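Local coordinates for protein transcriptional regulator, TetR family (Vibrio parahaemolyticus, PDB 3HE0) that probably binds cis-regulatory DNA through an N-terminal helix-turn-helix domain and acts as a transcription factor of the TetR family, at residues D14-A19 with Y49-D54; S33-A38 with V43-I48. All blocks are in the same frame, centred on the assembly; numbering follows the deposited sequence.

Contact 1. Residues D14-A19 with Y49-D54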
loop_
_atom_site.group_PDB
_atom_site.type_symbol
_atom_site.label_atom_id
_atom_site.label_comp_id
_atom_site.label_asym_id
_atom_site.label_seq_id
_atom_site.Cartn_x
_atom_site.Cartn_y
_atom_site.Cartn_z
ATOM N N ASP A 14 -13.144 -24.357 3.180
ATOM C CA ASP A 14 -13.472 -23.054 2.599
ATOM C C ASP A 14 -14.354 -22.212 3.523
ATOM O O ASP A 14 -14.110 -21.034 3.698
ATOM C CB ASP A 14 -14.218 -23.242 1.269
ATOM C CG ASP A 14 -13.351 -23.861 0.183
ATOM O OD1 ASP A 14 -12.158 -23.491 0.043
ATOM O OD2 ASP A 14 -13.889 -24.704 -0.558
ATOM N N GLN A 15 -15.368 -22.836 4.114
ATOM C CA GLN A 15 -16.227 -22.159 5.077
ATOM C C GLN A 15 -15.407 -21.548 6.231
ATOM O O GLN A 15 -15.601 -20.390 6.632
ATOM C CB GLN A 15 -17.259 -23.150 5.608
ATOM C CG GLN A 15 -18.276 -22.561 6.540
ATOM C CD GLN A 15 -19.334 -23.585 6.935
ATOM O OE1 GLN A 15 -19.982 -24.176 6.075
ATOM N NE2 GLN A 15 -19.523 -23.780 8.234
ATOM N N ILE A 16 -14.453 -22.318 6.721
ATOM C CA ILE A 16 -13.610 -21.875 7.814
ATOM C C ILE A 16 -12.698 -20.757 7.345
ATOM O O ILE A 16 -12.457 -19.798 8.096
ATOM C CB ILE A 16 -12.734 -23.064 8.402
ATOM C CG1 ILE A 16 -13.632 -24.121 9.045
ATOM C CG2 ILE A 16 -11.713 -22.533 9.402
ATOM C CD1 ILE A 16 -12.930 -25.546 9.287
ATOM N N LEU A 17 -12.150 -20.909 6.138
ATOM C CA LEU A 17 -11.290 -19.868 5.570
ATOM C C LEU A 17 -12.074 -18.584 5.332
ATOM O O LEU A 17 -11.568 -17.497 5.579
ATOM C CB LEU A 17 -10.629 -20.312 4.263
ATOM C CG LEU A 17 -9.398 -21.202 4.391
ATOM C CD1 LEU A 17 -8.862 -21.498 3.021
ATOM C CD2 LEU A 17 -8.300 -20.622 5.289
ATOM N N ALA A 18 -13.306 -18.737 4.871
ATOM C CA ALA A 18 -14.202 -17.597 4.665
ATOM C C ALA A 18 -14.468 -16.885 5.990
ATOM O O ALA A 18 -14.294 -15.689 6.068
ATOM C CB ALA A 18 -15.505 -18.034 4.036
ATOM N N ALA A 19 -14.827 -17.630 7.039
ATOM C CA ALA A 19 -15.041 -17.019 8.374
ATOM C C ALA A 19 -13.767 -16.331 8.846
ATOM O O ALA A 19 -13.799 -15.188 9.316
ATOM C CB ALA A 19 -15.478 -18.060 9.391
ATOM N N TYR A 49 -9.529 -28.131 13.939
ATOM C CA TYR A 49 -8.298 -28.903 14.045
ATOM C C TYR A 49 -8.233 -30.133 13.154
ATOM O O TYR A 49 -7.181 -30.752 13.053
ATOM C CB TYR A 49 -8.011 -29.232 15.508
ATOM C CG TYR A 49 -7.722 -27.946 16.278
ATOM C CD1 TYR A 49 -6.506 -27.310 16.146
ATOM C CD2 TYR A 49 -8.669 -27.372 17.099
ATOM C CE1 TYR A 49 -6.217 -26.146 16.822
ATOM C CE2 TYR A 49 -8.391 -26.203 17.797
ATOM C CZ TYR A 49 -7.155 -25.597 17.650
ATOM O OH TYR A 49 -6.848 -24.422 18.308
ATOM N N ARG A 50 -9.324 -30.470 12.487
ATOM C CA ARG A 50 -9.303 -31.509 11.476
ATOM C C ARG A 50 -8.804 -31.003 10.138
ATOM O O ARG A 50 -8.596 -31.805 9.208
ATOM C CB ARG A 50 -10.682 -32.097 11.307
ATOM C CG ARG A 50 -11.213 -32.678 12.622
ATOM C CD ARG A 50 -12.104 -33.834 12.382
ATOM N NE ARG A 50 -13.390 -33.354 11.972
ATOM C CZ ARG A 50 -14.356 -33.045 12.817
ATOM N NH1 ARG A 50 -14.157 -33.176 14.129
ATOM N NH2 ARG A 50 -15.512 -32.593 12.341
ATOM N N TYR A 51 -8.620 -29.691 10.062
ATOM C CA TYR A 51 -8.192 -29.016 8.836
ATOM C C TYR A 51 -6.926 -28.214 9.022
ATOM O O TYR A 51 -6.170 -28.146 8.096
ATOM C CB TYR A 51 -9.278 -28.084 8.267
ATOM C CG TYR A 51 -10.475 -28.820 7.813
ATOM C CD1 TYR A 51 -10.550 -29.364 6.537
ATOM C CD2 TYR A 51 -11.537 -29.020 8.676
ATOM C CE1 TYR A 51 -11.696 -30.085 6.142
ATOM C CE2 TYR A 51 -12.629 -29.739 8.310
ATOM C CZ TYR A 51 -12.715 -30.273 7.049
ATOM O OH TYR A 51 -13.867 -30.973 6.736
ATOM N N PHE A 52 -6.705 -27.604 10.186
ATOM C CA PHE A 52 -5.521 -26.765 10.410
ATOM C C PHE A 52 -4.851 -27.203 11.687
ATOM O O PHE A 52 -5.541 -27.438 12.666
ATOM C CB PHE A 52 -5.951 -25.298 10.513
ATOM C CG PHE A 52 -6.725 -24.844 9.336
ATOM C CD1 PHE A 52 -6.065 -24.503 8.153
ATOM C CD2 PHE A 52 -8.097 -24.848 9.357
ATOM C CE1 PHE A 52 -6.778 -24.114 7.013
ATOM C CE2 PHE A 52 -8.821 -24.472 8.225
ATOM C CZ PHE A 52 -8.147 -24.078 7.054
ATOM N N SER A 53 -3.530 -27.356 11.702
ATOM C CA SER A 53 -2.869 -27.846 12.909
ATOM C C SER A 53 -2.918 -26.841 14.048
ATOM O O SER A 53 -3.073 -27.229 15.179
ATOM C CB SER A 53 -1.428 -28.260 12.637
ATOM O OG SER A 53 -0.803 -27.372 11.745
ATOM N N ASP A 54 -2.876 -25.556 13.747
ATOM C CA ASP A 54 -2.848 -24.529 14.765
ATOM C C ASP A 54 -3.110 -23.163 14.124
ATOM O O ASP A 54 -3.253 -23.051 12.884
ATOM C CB ASP A 54 -1.472 -24.544 15.459
ATOM C CG ASP A 54 -0.316 -24.292 14.496
ATOM O OD1 ASP A 54 -0.507 -23.718 13.429
ATOM O OD2 ASP A 54 0.814 -24.674 14.800
#

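Contact 2. Residues S33-A38 with V43-I48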
loop_
_atom_site.group_PDB
_atom_site.type_symbol
_atom_site.label_atom_id
_atom_site.label_comp_id
_atom_site.label_asym_id
_atom_site.label_seq_id
_atom_site.Cartn_x
_atom_site.Cartn_y
_atom_site.Cartn_z
ATOM N N SER A 33 -9.281 -15.431 17.133
ATOM C CA SER A 33 -9.561 -16.440 18.153
ATOM C C SER A 33 -10.091 -17.701 17.506
ATOM O O SER A 33 -11.037 -17.637 16.729
ATOM C CB SER A 33 -10.646 -15.938 19.103
ATOM O OG SER A 33 -11.395 -17.039 19.593
HETATM N N MSE A 34 -9.539 -18.851 17.867
HETATM C CA MSE A 34 -10.047 -20.097 17.314
HETATM C C MSE A 34 -11.519 -20.317 17.701
HETATM O O MSE A 34 -12.292 -20.921 16.947
HETATM C CB MSE A 34 -9.179 -21.272 17.749
HETATM C CG MSE A 34 -7.752 -21.242 17.184
HETATM SE SE MSE A 34 -7.598 -21.180 15.226
HETATM C CE MSE A 34 -6.867 -22.944 14.793
ATOM N N GLN A 35 -11.910 -19.791 18.858
ATOM C CA GLN A 35 -13.282 -19.952 19.359
ATOM C C GLN A 35 -14.303 -19.147 18.554
ATOM O O GLN A 35 -15.336 -19.676 18.132
ATOM C CB GLN A 35 -13.365 -19.558 20.841
ATOM C CG GLN A 35 -14.585 -20.119 21.568
ATOM C CD GLN A 35 -14.585 -21.640 21.631
ATOM O OE1 GLN A 35 -15.436 -22.283 21.024
ATOM N NE2 GLN A 35 -13.621 -22.223 22.352
ATOM N N LYS A 36 -14.020 -17.868 18.350
ATOM C CA LYS A 36 -14.931 -17.008 17.587
ATOM C C LYS A 36 -14.957 -17.502 16.146
ATOM O O LYS A 36 -16.002 -17.463 15.501
ATOM C CB LYS A 36 -14.520 -15.531 17.654
ATOM C CG LYS A 36 -15.704 -14.537 17.871
ATOM C CD LYS A 36 -15.991 -13.604 16.680
ATOM C CE LYS A 36 -17.080 -12.552 17.039
ATOM N NZ LYS A 36 -17.451 -11.590 15.934
ATOM N N LEU A 37 -13.810 -17.989 15.666
ATOM C CA LEU A 37 -13.724 -18.549 14.326
ATOM C C LEU A 37 -14.739 -19.658 14.222
ATOM O O LEU A 37 -15.549 -19.670 13.307
ATOM C CB LEU A 37 -12.310 -19.056 14.011
ATOM C CG LEU A 37 -12.098 -19.670 12.618
ATOM C CD1 LEU A 37 -12.356 -18.670 11.495
ATOM C CD2 LEU A 37 -10.713 -20.203 12.502
ATOM N N ALA A 38 -14.719 -20.573 15.183
ATOM C CA ALA A 38 -15.594 -21.734 15.123
ATOM C C ALA A 38 -17.051 -21.282 15.199
ATOM O O ALA A 38 -17.899 -21.787 14.450
ATOM C CB ALA A 38 -15.250 -22.743 16.226
ATOM N N VAL A 43 -18.990 -24.063 13.184
ATOM C CA VAL A 43 -18.494 -25.420 13.366
ATOM C C VAL A 43 -18.012 -25.561 14.788
ATOM O O VAL A 43 -17.685 -24.574 15.423
ATOM C CB VAL A 43 -17.350 -25.704 12.404
ATOM C CG1 VAL A 43 -17.814 -25.501 10.962
ATOM C CG2 VAL A 43 -16.149 -24.801 12.739
ATOM N N ALA A 44 -17.947 -26.784 15.287
ATOM C CA ALA A 44 -17.285 -27.040 16.583
ATOM C C ALA A 44 -15.803 -26.684 16.502
ATOM O O ALA A 44 -15.188 -26.790 15.424
ATOM C CB ALA A 44 -17.453 -28.484 16.993
ATOM N N ALA A 45 -15.208 -26.268 17.626
ATOM C CA ALA A 45 -13.736 -26.020 17.675
ATOM C C ALA A 45 -12.961 -27.200 17.149
ATOM O O ALA A 45 -11.968 -27.042 16.447
ATOM C CB ALA A 45 -13.290 -25.740 19.103
ATOM N N GLY A 46 -13.393 -28.402 17.517
ATOM C CA GLY A 46 -12.682 -29.604 17.101
ATOM C C GLY A 46 -12.620 -29.746 15.591
ATOM O O GLY A 46 -11.634 -30.213 15.059
ATOM N N THR A 47 -13.676 -29.318 14.898
ATOM C CA THR A 47 -13.673 -29.327 13.442
ATOM C C THR A 47 -12.510 -28.510 12.856
ATOM O O THR A 47 -11.940 -28.898 11.859
ATOM C CB THR A 47 -15.020 -28.845 12.900
ATOM O OG1 THR A 47 -16.015 -29.783 13.337
ATOM C CG2 THR A 47 -15.034 -28.745 11.376
ATOM N N ILE A 48 -12.147 -27.401 13.476
ATOM C CA ILE A 48 -11.086 -26.584 12.925
ATOM C C ILE A 48 -9.763 -27.340 12.903
ATOM O O ILE A 48 -8.963 -27.206 11.960
ATOM C CB ILE A 48 -10.917 -25.275 13.695
ATOM C CG1 ILE A 48 -12.161 -24.411 13.474
ATOM C CG2 ILE A 48 -9.614 -24.517 13.238
ATOM C CD1 ILE A 48 -12.369 -23.384 14.511
#

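Contact 1. Residues D14-A19 with Y49-D54
Ile-16 of helix 13-27 packs against the rings of both Tyr-51 and Phe-52, in the loop that leads from helix 45-49 to helix 55-74, and Leu-17 joins it on Phe-52. Just ahead of them on the helix, Gln-15 uses NE2 to hydrogen-bond the carbonyl O of Ala-41 in helix 34-41. Ile-16 then divides its two branches between the rings. Its CG1 lies anti to the carbonyl carbon (chi1 -65°), which carries the longer branch out to Tyr-51, where CD1 of Ile-16 comes to 3.8 Å from CD2 of Tyr-51, with the two side chains roughly perpendicular. The shorter branch serves the other ring: CG2 of Ile-16 sits 3.7 Å from CE2 of Phe-52, the two side chains running antiparallel past one another. One residue on, Leu-17 brings CD2 to 3.9 Å from CZ of Phe-52, with its CG only slightly farther from the same carbon at 4.1 Å. The far end of the Phe-52 ring is thus gripped by both helix residues, and Leu-58 of helix 55-74 also touches both Phe-52 and Leu-17. All the contact between the segments is apolar. Tyr-51 is additionally tied down by its hydroxyl, since OH is hydrogen-bonded to the backbone N of Lys-12, just ahead of the segment. Such packing of the first helix against the end of the predicted helix-turn-helix belongs to the hydrophobic core of the three-helix DNA-binding domain of TetR-family regulators.

Contact 2. Residues S33-A38 with V43-I48
Ile-48 reaches from helix 45-49 into the side of helix 34-41 and touches three of its residues. Its CB splits into two branches. CG2 meets the methyl end of selenomethionine Met-34, whose CE lies 3.5 Å away from it; the bent Met-34 chain, turned at chi2 (-57°) and again at chi3, brings CE there. The other branch runs through CG1, set anti to the carbonyl carbon (chi1 -67°), and ends in CD1, which lodges against the helix wall. There CD1 of Ile-48 is 3.4 Å from CB of Ala-38, a snug fit for two methyl carbons, and 3.5 Å from the backbone O of Met-34. CD2 of Leu-37 flanks the same methyl at 4.1 Å from CD1 of Ile-48. CB of Ala-38 also lies 3.2 Å from the backbone O of Val-43 and is near the backbone of Ala-44 and Ala-45. At the turn, Val-43 N donates to Ala-38 O at 2.8 Å. At the other end of the segment, Ser-33 is the N-cap of helix 34-41, its OG accepting from Lys-36 N and, weakly, from Gln-35 N. The two helices and the turn between them form the predicted helix-turn-helix. Around this pair of helices, Leu-37 rests on Ala-19 and Ala-20 of helix 13-27, Met-34 and Leu-37 touch Leu-58 of helix 55-74, and Val-43 touches Gln-15 of helix 13-27.

How the contacts relate
From the N terminus, the chain passes through helix 13-27, which supplies the first side of contact 1, and then enters helix 34-41, the first side of contact 2. Contact 2 closes a short loop at the turn into helix 45-49, with four residues between its segments. Contact 1 closes only afterwards, in the loop before helix 55-74, so contact 2 is nested within its larger loop. The centres lie about 8 Å apart, and the two join directly: CD1 of Leu-37 packs against O of Ile-16, and OH of Tyr-49 against CG of Met-34. Contact 2 joins the two helices of the predicted helix-turn-helix, and contact 1 fastens the loop that follows them to helix 13-27.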